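Local coordinates for protein transcobalamin-1 (Homo sapiens, PDB 4KKI) that binds vitamin B12 and related corrinoids with femtomolar affinity between its two domains and protects the vitamin from stomach acid, at residues S332-N337 against Y418-G423; L404-E409 against E424-R429; D370-F375 against C388-C393. All coordinates share one frame; numbering follows the deposited sequence.

Interaction 1: S332-N337 against Y418-G423; sequences SYISVN and YVVRNG. With NAG (2-acetamido-2-deoxy-beta-D-glucopyranose), chain H.
I334 and N422 press together where the first strand of the C-terminal beta domain, 333-341, meets the loop that leads into strand 426-432. Their side chains cross obliquely, and I334 CG1 comes to 3.3 Å from N422 CB, a close fit for two carbons. Two residues further along, V336 CG1 stands 3.3 Å from the carbonyl oxygen of R421. The grip is completed by S335, whose backbone N and O both bond to the loop. In N422, CG is anti to the backbone N (chi1 -160°), which sets it beside the carbonyl carbon. Its OD1 accepts from S335 N at 3.2 Å (166° at the hydrogen). G423 N donates to S335 O over 2.9 Å, nearly in line with the carbonyl bond, from a backbone whose positive phi suits glycine.

Away from this pair of bonds the fit is looser. I334 CG2 comes no nearer than 4.4 Å to V420 CG2, although V336 and V420 both also pack on L426. On the solvent side N422 and G423 are exposed, and R421 points its CB away from the strand. S335 OG bonds to T351 OG1 of strand 345-353, on the other flank of strand 333-341, while N337 carries an N-linked sugar through the 1.4 Å bond from its ND2 to C1 of the N-acetylglucosamine.

The loop thus follows the strand without forming a regular beta pairing. I334 and V336 spend their backbone bonds on V352 and V350 of strand 345-353, and S335 turns its own toward the loop. The amide oxygen of N422 serves as an acceptor in the way a strand carbonyl would, although it also lies 3.2 Å from S335 O, an acceptor-acceptor approach that probably offsets part of the gain.

Interaction 2: L404-E409 against E424-R429; sequences LLSGGE and ENLEVR. With NAG (2-acetamido-2-deoxy-beta-D-glucopyranose), chain H.
L405 and E427 form the hydrogen-bonded pair of an antiparallel strand pairing within the mixed sheet of the beta domain. L405 N donates to E427 O at 2.8 Å, and E427 N to L405 O. Non-hydrogen-bonded pairs flank it: at one, L404 lies alongside V428, CD2 to CG1 3.8 Å, while L404 N bonds to cyanocobalamin O39; at the other, S406 meets L426. Beyond S406 comes a type I' turn through G407 and G408, and G407 N donates to N425 O.

On the face bearing L405, R429 crosses that leucine at about a right angle; L405 CD2 lies over one face of the guanidinium, displaced toward its rim. At its edge, in the guanidinium plane, R429 grips E427 side-on, NE to OE2 at 2.9 Å and NH2 to OE1 at 3.2 Å. An alanine at R429 would probably uncover L405 CD2 and leave the E427 carboxylate, which also pairs with R341, one positive partner short. A water joins R429 NH1 to G408 O.

At the opposite end, S406 OG, anti to its backbone N (chi1 177°), donates to E424 OE1, also hydrogen-bonded to the Y418 hydroxyl, at 2.5 Å from above the carboxylate plane.

Interaction 3: D370-F375 against C388-C393; sequences DTIFGF and CIQGLC. With NAG (2-acetamido-2-deoxy-beta-D-glucopyranose), chain D.
A disulfide-closed beta hairpin, with C388 SG bonded to C393 SG and a type I' turn from I389 to L392, receives the segment 370-375 along the strand that holds I389. F375 and I389 form an antiparallel non-hydrogen-bonded pair, F375 CB lying 3.7 Å from I389 CG1. Just beyond, Q390 N donates to G374 O at 2.9 Å in an almost straight bond (174°).

The side chain of Q390 makes a second bond. With CD anti (chi2 -179°) the chain is extended and runs beside I372; its NE2 donates to I372 O at 2.7 Å. The carbonyl is met in its own plane, on a lone pair, and the oxygen lies close to the plane of the glutamine amide. Q390 CG also rests 3.6 Å from T371 O. The two bonds from Q390 thus hold the short, irregular helical turn near 370-373 and the residue after it to the start of the hairpin turn. G374 suits its place, since a CB there would clash with D370 O. T371 OG1 also lies 3.3 Å from C8 of an N-acetylglucosamine.

In the surrounding fold, F375 directs its ring away from the hairpin onto L359, M362 and E363 of helix 358-368, F373 packs on Y346 and T348 of strand 345-353, and I389 reaches V340 of strand 333-341 and V428 of strand 426-432.

How the interactions relate
From the N-terminal side, the chain enters the beta domain at 332-337, and interaction 1 closes the longest loop when 418-423 returns to that first strand with 80 residues in between. Interaction 3 nests inside this loop, closing a short excursion between 370-375 and 388-393. Interaction 2 opens afterwards, in series with interaction 3, but crosses interaction 1: 404-409 lies within the large loop and 424-429 just past its end. E424, whose OE1 meets Y418 OH and whose backbone O meets N337 N, ties the end of the loop to strand 333-341 of the five-stranded mixed sheet. V428 touching I389 joins that sheet to the three-stranded one, while interactions 1 and 3 do not touch.

Interaction 1: S332-N337 against Y418-G423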
loop_
_atom_site.group_PDB
_atom_site.type_symbol
_atom_site.label_atom_id
_atom_site.label_comp_id
_atom_site.label_asym_id
_atom_site.label_seq_id
_atom_site.Cartn_x
_atom_site.Cartn_y
_atom_site.Cartn_z
ATOM N N SER A 332 33.709 -11.392 -5.869
ATOM C CA SER A 332 32.970 -11.363 -7.131
ATOM C C SER A 332 32.336 -10.020 -7.495
ATOM O O SER A 332 31.843 -9.297 -6.633
ATOM C CB SER A 332 31.902 -12.455 -7.147
ATOM O OG SER A 332 31.308 -12.563 -8.426
ATOM N N TYR A 333 32.347 -9.705 -8.788
ATOM C CA TYR A 333 31.714 -8.491 -9.291
ATOM C C TYR A 333 30.746 -8.816 -10.423
ATOM O O TYR A 333 30.872 -9.844 -11.088
ATOM C CB TYR A 333 32.765 -7.490 -9.778
ATOM C CG TYR A 333 33.490 -6.765 -8.667
ATOM C CD1 TYR A 333 34.542 -7.367 -7.988
ATOM C CD2 TYR A 333 33.128 -5.474 -8.303
ATOM C CE1 TYR A 333 35.210 -6.705 -6.973
ATOM C CE2 TYR A 333 33.790 -4.804 -7.289
ATOM C CZ TYR A 333 34.830 -5.425 -6.629
ATOM O OH TYR A 333 35.491 -4.765 -5.620
ATOM N N ILE A 334 29.804 -7.922 -10.658
ATOM C CA ILE A 334 28.801 -8.162 -11.673
ATOM C C ILE A 334 28.633 -6.935 -12.566
ATOM O O ILE A 334 28.927 -5.822 -12.158
ATOM C CB ILE A 334 27.490 -8.669 -11.020
ATOM C CG1 ILE A 334 26.995 -9.915 -11.739
ATOM C CG2 ILE A 334 26.410 -7.596 -10.908
ATOM C CD1 ILE A 334 27.192 -11.172 -10.931
ATOM N N SER A 335 28.171 -7.153 -13.787
ATOM C CA SER A 335 28.013 -6.057 -14.741
ATOM C C SER A 335 26.621 -6.017 -15.364
ATOM O O SER A 335 26.028 -7.057 -15.656
ATOM C CB SER A 335 29.078 -6.132 -15.839
ATOM O OG SER A 335 30.344 -5.733 -15.346
ATOM N N VAL A 336 26.109 -4.805 -15.569
ATOM C CA VAL A 336 24.770 -4.614 -16.118
ATOM C C VAL A 336 24.725 -3.482 -17.143
ATOM O O VAL A 336 25.632 -2.653 -17.213
ATOM C CB VAL A 336 23.752 -4.283 -15.008
ATOM C CG1 VAL A 336 23.544 -5.478 -14.090
ATOM C CG2 VAL A 336 24.211 -3.065 -14.220
ATOM N N ASN A 337 23.656 -3.452 -17.930
ATOM C CA ASN A 337 23.421 -2.365 -18.871
ATOM C C ASN A 337 22.476 -1.326 -18.268
ATOM O O ASN A 337 21.258 -1.415 -18.421
ATOM C CB ASN A 337 22.850 -2.911 -20.185
ATOM C CG ASN A 337 22.570 -1.820 -21.206
ATOM O OD1 ASN A 337 23.247 -0.791 -21.238
ATOM N ND2 ASN A 337 21.558 -2.041 -22.042
ATOM N N TYR A 418 16.073 -3.994 -4.778
ATOM C CA TYR A 418 16.174 -4.903 -5.913
ATOM C C TYR A 418 17.607 -5.372 -6.158
ATOM O O TYR A 418 18.459 -4.595 -6.587
ATOM C CB TYR A 418 15.607 -4.264 -7.183
ATOM C CG TYR A 418 15.587 -5.206 -8.366
ATOM C CD1 TYR A 418 14.551 -6.116 -8.534
ATOM C CD2 TYR A 418 16.607 -5.192 -9.310
ATOM C CE1 TYR A 418 14.528 -6.984 -9.612
ATOM C CE2 TYR A 418 16.593 -6.055 -10.391
ATOM C CZ TYR A 418 15.550 -6.948 -10.536
ATOM O OH TYR A 418 15.530 -7.808 -11.609
ATOM N N VAL A 419 17.864 -6.647 -5.886
ATOM C CA VAL A 419 19.184 -7.229 -6.106
ATOM C C VAL A 419 19.393 -7.523 -7.589
ATOM O O VAL A 419 18.647 -8.294 -8.189
ATOM C CB VAL A 419 19.374 -8.520 -5.290
ATOM C CG1 VAL A 419 20.744 -9.122 -5.561
ATOM C CG2 VAL A 419 19.192 -8.237 -3.807
ATOM N N VAL A 420 20.413 -6.902 -8.172
ATOM C CA VAL A 420 20.647 -7.002 -9.608
ATOM C C VAL A 420 21.472 -8.235 -9.973
ATOM O O VAL A 420 22.253 -8.735 -9.164
ATOM C CB VAL A 420 21.333 -5.733 -10.149
ATOM C CG1 VAL A 420 20.528 -4.504 -9.761
ATOM C CG2 VAL A 420 22.750 -5.624 -9.613
ATOM N N ARG A 421 21.288 -8.722 -11.196
ATOM C CA ARG A 421 22.005 -9.902 -11.665
ATOM C C ARG A 421 22.827 -9.594 -12.911
ATOM O O ARG A 421 22.632 -8.565 -13.557
ATOM C CB ARG A 421 21.034 -11.059 -11.935
ATOM C CG ARG A 421 20.288 -11.553 -10.696
ATOM C CD ARG A 421 19.560 -12.866 -10.961
ATOM N NE ARG A 421 18.559 -12.746 -12.019
ATOM C CZ ARG A 421 17.259 -12.566 -11.805
ATOM N NH1 ARG A 421 16.792 -12.489 -10.566
ATOM N NH2 ARG A 421 16.424 -12.468 -12.830
ATOM N N ASN A 422 23.745 -10.497 -13.242
ATOM C CA ASN A 422 24.661 -10.299 -14.358
ATOM C C ASN A 422 23.957 -10.214 -15.709
ATOM O O ASN A 422 23.099 -11.038 -16.026
ATOM C CB ASN A 422 25.700 -11.420 -14.390
ATOM C CG ASN A 422 26.936 -11.046 -15.180
ATOM O OD1 ASN A 422 27.379 -9.898 -15.154
ATOM N ND2 ASN A 422 27.499 -12.015 -15.891
ATOM N N GLY A 423 24.328 -9.213 -16.502
ATOM C CA GLY A 423 23.794 -9.057 -17.842
ATOM C C GLY A 423 22.386 -8.498 -17.885
ATOM O O GLY A 423 21.683 -8.645 -18.884
HETATM C C1 NAG H . 21.791 -1.366 -23.293
HETATM C C2 NAG H . 21.620 -2.310 -24.481
HETATM C C3 NAG H . 21.896 -1.585 -25.790
HETATM C C4 NAG H . 21.048 -0.325 -25.875
HETATM C C5 NAG H . 21.202 0.526 -24.621
HETATM C C6 NAG H . 20.229 1.697 -24.671
HETATM C C7 NAG H . 22.005 -4.702 -24.518
HETATM C C8 NAG H . 22.980 -5.742 -24.986
HETATM N N2 NAG H . 22.482 -3.471 -24.354
HETATM O O3 NAG H . 21.590 -2.431 -26.876
HETATM O O4 NAG H . 21.435 0.432 -27.001
HETATM O O5 NAG H . 20.963 -0.229 -23.448
HETATM O O6 NAG H . 20.291 2.407 -23.457
HETATM O O7 NAG H . 20.829 -4.999 -24.307
#

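Interaction 2: L404-E409 against E424-R429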
loop_
_atom_site.group_PDB
_atom_site.type_symbol
_atom_site.label_atom_id
_atom_site.label_comp_id
_atom_site.label_asym_id
_atom_site.label_seq_id
_atom_site.Cartn_x
_atom_site.Cartn_y
_atom_site.Cartn_z
ATOM N N LEU A 404 11.326 2.144 -12.653
ATOM C CA LEU A 404 12.468 1.238 -12.631
ATOM C C LEU A 404 12.150 -0.032 -13.412
ATOM O O LEU A 404 11.122 -0.670 -13.179
ATOM C CB LEU A 404 12.844 0.892 -11.191
ATOM C CG LEU A 404 12.978 2.068 -10.222
ATOM C CD1 LEU A 404 13.419 1.571 -8.858
ATOM C CD2 LEU A 404 13.942 3.127 -10.755
ATOM N N LEU A 405 13.028 -0.394 -14.344
ATOM C CA LEU A 405 12.790 -1.562 -15.189
ATOM C C LEU A 405 14.017 -2.452 -15.341
ATOM O O LEU A 405 15.155 -1.997 -15.227
ATOM C CB LEU A 405 12.292 -1.145 -16.578
ATOM C CG LEU A 405 11.008 -0.317 -16.666
ATOM C CD1 LEU A 405 11.344 1.163 -16.700
ATOM C CD2 LEU A 405 10.177 -0.714 -17.876
ATOM N N SER A 406 13.769 -3.729 -15.603
ATOM C CA SER A 406 14.831 -4.665 -15.936
ATOM C C SER A 406 14.391 -5.505 -17.125
ATOM O O SER A 406 13.447 -6.287 -17.025
ATOM C CB SER A 406 15.157 -5.568 -14.747
ATOM O OG SER A 406 16.144 -6.525 -15.094
ATOM N N GLY A 407 15.073 -5.333 -18.252
ATOM C CA GLY A 407 14.716 -6.047 -19.462
ATOM C C GLY A 407 13.370 -5.595 -19.992
ATOM O O GLY A 407 12.618 -6.381 -20.571
ATOM N N GLY A 408 13.061 -4.319 -19.781
ATOM C CA GLY A 408 11.828 -3.737 -20.280
ATOM C C GLY A 408 10.619 -4.007 -19.405
ATOM O O GLY A 408 9.507 -3.604 -19.740
ATOM N N GLU A 409 10.834 -4.690 -18.283
ATOM C CA GLU A 409 9.752 -5.010 -17.355
ATOM C C GLU A 409 9.889 -4.215 -16.056
ATOM O O GLU A 409 10.977 -4.140 -15.486
ATOM C CB GLU A 409 9.748 -6.510 -17.042
ATOM C CG GLU A 409 9.626 -7.417 -18.260
ATOM C CD GLU A 409 8.185 -7.704 -18.642
ATOM O OE1 GLU A 409 7.272 -7.172 -17.975
ATOM O OE2 GLU A 409 7.964 -8.469 -19.605
ATOM N N GLU A 424 21.972 -7.851 -16.800
ATOM C CA GLU A 424 20.636 -7.271 -16.729
ATOM C C GLU A 424 20.565 -5.909 -17.413
ATOM O O GLU A 424 21.441 -5.064 -17.230
ATOM C CB GLU A 424 20.181 -7.146 -15.274
ATOM C CG GLU A 424 19.053 -8.087 -14.895
ATOM C CD GLU A 424 18.493 -7.797 -13.517
ATOM O OE1 GLU A 424 17.266 -7.933 -13.335
ATOM O OE2 GLU A 424 19.278 -7.433 -12.617
ATOM N N ASN A 425 19.518 -5.705 -18.207
ATOM C CA ASN A 425 19.253 -4.401 -18.804
ATOM C C ASN A 425 18.472 -3.504 -17.846
ATOM O O ASN A 425 17.253 -3.379 -17.953
ATOM C CB ASN A 425 18.483 -4.550 -20.120
ATOM C CG ASN A 425 19.296 -5.241 -21.195
ATOM O OD1 ASN A 425 20.512 -5.070 -21.277
ATOM N ND2 ASN A 425 18.625 -6.028 -22.028
ATOM N N LEU A 426 19.183 -2.888 -16.906
ATOM C CA LEU A 426 18.559 -2.005 -15.928
ATOM C C LEU A 426 18.234 -0.653 -16.547
ATOM O O LEU A 426 19.035 -0.092 -17.293
ATOM C CB LEU A 426 19.478 -1.810 -14.726
ATOM C CG LEU A 426 19.945 -3.097 -14.053
ATOM C CD1 LEU A 426 20.841 -2.770 -12.875
ATOM C CD2 LEU A 426 18.751 -3.931 -13.614
ATOM N N GLU A 427 17.059 -0.124 -16.226
ATOM C CA GLU A 427 16.630 1.135 -16.814
ATOM C C GLU A 427 15.789 1.960 -15.853
ATOM O O GLU A 427 14.910 1.435 -15.171
ATOM C CB GLU A 427 15.847 0.875 -18.100
ATOM C CG GLU A 427 15.319 2.125 -18.780
ATOM C CD GLU A 427 14.532 1.811 -20.035
ATOM O OE1 GLU A 427 14.596 0.653 -20.502
ATOM O OE2 GLU A 427 13.846 2.716 -20.554
ATOM N N VAL A 428 16.072 3.256 -15.796
ATOM C CA VAL A 428 15.206 4.193 -15.099
ATOM C C VAL A 428 14.537 5.081 -16.142
ATOM O O VAL A 428 15.209 5.823 -16.858
ATOM C CB VAL A 428 15.979 5.056 -14.096
ATOM C CG1 VAL A 428 15.007 5.856 -13.246
ATOM C CG2 VAL A 428 16.858 4.180 -13.217
ATOM N N ARG A 429 13.213 4.999 -16.223
ATOM C CA ARG A 429 12.466 5.601 -17.322
ATOM C C ARG A 429 11.506 6.704 -16.870
ATOM O O ARG A 429 10.749 6.532 -15.916
ATOM C CB ARG A 429 11.694 4.509 -18.069
ATOM C CG ARG A 429 10.785 5.002 -19.185
ATOM C CD ARG A 429 10.045 3.836 -19.832
ATOM N NE ARG A 429 10.963 2.798 -20.297
ATOM C CZ ARG A 429 10.582 1.637 -20.823
ATOM N NH1 ARG A 429 9.294 1.356 -20.956
ATOM N NH2 ARG A 429 11.491 0.755 -21.216
HETATM C C1 NAG H . 21.791 -1.366 -23.293
HETATM C C2 NAG H . 21.620 -2.310 -24.481
HETATM C C3 NAG H . 21.896 -1.585 -25.790
HETATM C C4 NAG H . 21.048 -0.325 -25.875
HETATM C C5 NAG H . 21.202 0.526 -24.621
HETATM C C6 NAG H . 20.229 1.697 -24.671
HETATM C C7 NAG H . 22.005 -4.702 -24.518
HETATM C C8 NAG H . 22.980 -5.742 -24.986
HETATM N N2 NAG H . 22.482 -3.471 -24.354
HETATM O O3 NAG H . 21.590 -2.431 -26.876
HETATM O O4 NAG H . 21.435 0.432 -27.001
HETATM O O5 NAG H . 20.963 -0.229 -23.448
HETATM O O6 NAG H . 20.291 2.407 -23.457
HETATM O O7 NAG H . 20.829 -4.999 -24.307
HETATM O O HOH W 1 17.487 -7.459 -17.940
HETATM O O HOH W 2 14.989 -2.515 -18.845
HETATM O O HOH W 3 9.087 -1.234 -21.907
#

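Interaction 3: D370-F375 against C388-C393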
loop_
_atom_site.group_PDB
_atom_site.type_symbol
_atom_site.label_atom_id
_atom_site.label_comp_id
_atom_site.label_asym_id
_atom_site.label_seq_id
_atom_site.Cartn_x
_atom_site.Cartn_y
_atom_site.Cartn_z
ATOM N N ASP A 370 28.116 12.905 -13.167
ATOM C CA ASP A 370 27.068 13.525 -12.363
ATOM C C ASP A 370 26.109 14.339 -13.226
ATOM O O ASP A 370 24.971 14.596 -12.835
ATOM C CB ASP A 370 27.677 14.406 -11.268
ATOM C CG ASP A 370 26.643 14.905 -10.272
ATOM O OD1 ASP A 370 26.245 14.122 -9.383
ATOM O OD2 ASP A 370 26.235 16.080 -10.370
ATOM N N THR A 371 26.575 14.741 -14.403
ATOM C CA THR A 371 25.759 15.539 -15.307
ATOM C C THR A 371 24.606 14.712 -15.864
ATOM O O THR A 371 23.472 15.181 -15.947
ATOM C CB THR A 371 26.593 16.083 -16.482
ATOM O OG1 THR A 371 27.785 16.700 -15.981
ATOM C CG2 THR A 371 25.792 17.101 -17.283
ATOM N N ILE A 372 24.909 13.471 -16.230
ATOM C CA ILE A 372 23.953 12.615 -16.921
ATOM C C ILE A 372 23.269 11.635 -15.969
ATOM O O ILE A 372 22.066 11.385 -16.073
ATOM C CB ILE A 372 24.633 11.855 -18.089
ATOM C CG1 ILE A 372 24.543 12.663 -19.386
ATOM C CG2 ILE A 372 23.988 10.510 -18.317
ATOM C CD1 ILE A 372 25.353 13.934 -19.388
ATOM N N PHE A 373 24.031 11.091 -15.028
ATOM C CA PHE A 373 23.499 10.076 -14.128
ATOM C C PHE A 373 23.310 10.581 -12.698
ATOM O O PHE A 373 23.053 9.798 -11.785
ATOM C CB PHE A 373 24.389 8.832 -14.152
ATOM C CG PHE A 373 24.410 8.133 -15.482
ATOM C CD1 PHE A 373 23.226 7.806 -16.125
ATOM C CD2 PHE A 373 25.611 7.814 -16.096
ATOM C CE1 PHE A 373 23.239 7.162 -17.351
ATOM C CE2 PHE A 373 25.631 7.174 -17.324
ATOM C CZ PHE A 373 24.443 6.847 -17.952
ATOM N N GLY A 374 23.433 11.891 -12.509
ATOM C CA GLY A 374 23.181 12.492 -11.212
ATOM C C GLY A 374 21.700 12.458 -10.889
ATOM O O GLY A 374 20.869 12.852 -11.708
ATOM N N PHE A 375 21.363 11.986 -9.695
ATOM C CA PHE A 375 19.960 11.844 -9.324
ATOM C C PHE A 375 19.657 12.373 -7.929
ATOM O O PHE A 375 20.556 12.582 -7.115
ATOM C CB PHE A 375 19.512 10.381 -9.443
ATOM C CG PHE A 375 20.118 9.471 -8.409
ATOM C CD1 PHE A 375 21.381 8.930 -8.596
ATOM C CD2 PHE A 375 19.418 9.144 -7.258
ATOM C CE1 PHE A 375 21.938 8.088 -7.648
ATOM C CE2 PHE A 375 19.969 8.304 -6.307
ATOM C CZ PHE A 375 21.231 7.775 -6.503
ATOM N N CYS A 388 14.149 12.749 -8.639
ATOM C CA CYS A 388 14.722 13.529 -9.729
ATOM C C CYS A 388 15.959 12.873 -10.326
ATOM O O CYS A 388 16.752 12.254 -9.617
ATOM C CB CYS A 388 15.087 14.939 -9.255
ATOM S SG CYS A 388 13.830 15.785 -8.268
ATOM N N ILE A 389 16.107 13.015 -11.638
ATOM C CA ILE A 389 17.344 12.682 -12.335
ATOM C C ILE A 389 17.642 13.808 -13.317
ATOM O O ILE A 389 16.742 14.265 -14.025
ATOM C CB ILE A 389 17.235 11.345 -13.093
ATOM C CG1 ILE A 389 16.963 10.199 -12.121
ATOM C CG2 ILE A 389 18.507 11.070 -13.882
ATOM C CD1 ILE A 389 16.942 8.842 -12.771
ATOM N N GLN A 390 18.892 14.267 -13.339
ATOM C CA GLN A 390 19.317 15.373 -14.202
ATOM C C GLN A 390 18.525 16.654 -13.949
ATOM O O GLN A 390 18.323 17.457 -14.859
ATOM C CB GLN A 390 19.206 14.996 -15.683
ATOM C CG GLN A 390 20.092 13.849 -16.125
ATOM C CD GLN A 390 19.952 13.552 -17.607
ATOM O OE1 GLN A 390 19.306 14.299 -18.341
ATOM N NE2 GLN A 390 20.555 12.457 -18.052
ATOM N N GLY A 391 18.068 16.837 -12.714
ATOM C CA GLY A 391 17.268 17.999 -12.370
ATOM C C GLY A 391 15.817 17.862 -12.794
ATOM O O GLY A 391 14.994 18.729 -12.504
ATOM N N LEU A 392 15.502 16.772 -13.488
ATOM C CA LEU A 392 14.131 16.495 -13.901
ATOM C C LEU A 392 13.400 15.718 -12.811
ATOM O O LEU A 392 13.667 14.537 -12.589
ATOM C CB LEU A 392 14.107 15.720 -15.221
ATOM C CG LEU A 392 12.733 15.246 -15.705
ATOM C CD1 LEU A 392 11.793 16.425 -15.934
ATOM C CD2 LEU A 392 12.869 14.409 -16.968
ATOM N N CYS A 393 12.475 16.391 -12.134
ATOM C CA CYS A 393 11.791 15.807 -10.986
ATOM C C CYS A 393 10.380 15.334 -11.313
ATOM O O CYS A 393 9.664 15.967 -12.091
ATOM C CB CYS A 393 11.748 16.811 -9.833
ATOM S SG CYS A 393 13.375 17.439 -9.358
HETATM C C1 NAG D . 29.335 12.818 -19.192
HETATM C C2 NAG D . 30.438 13.891 -19.361
HETATM C C3 NAG D . 30.391 14.693 -20.651
HETATM C C4 NAG D . 29.878 13.875 -21.814
HETATM C C5 NAG D . 28.578 13.230 -21.420
HETATM C C6 NAG D . 27.969 12.513 -22.605
HETATM C C7 NAG D . 31.145 14.590 -17.180
HETATM C C8 NAG D . 30.837 15.416 -15.973
HETATM N N2 NAG D . 30.369 14.787 -18.233
HETATM O O3 NAG D . 31.719 15.118 -20.948
HETATM O O4 NAG D . 29.667 14.733 -22.927
HETATM O O5 NAG D . 28.907 12.272 -20.436
HETATM O O6 NAG D . 28.944 11.624 -23.138
HETATM O O7 NAG D . 32.053 13.785 -17.194
#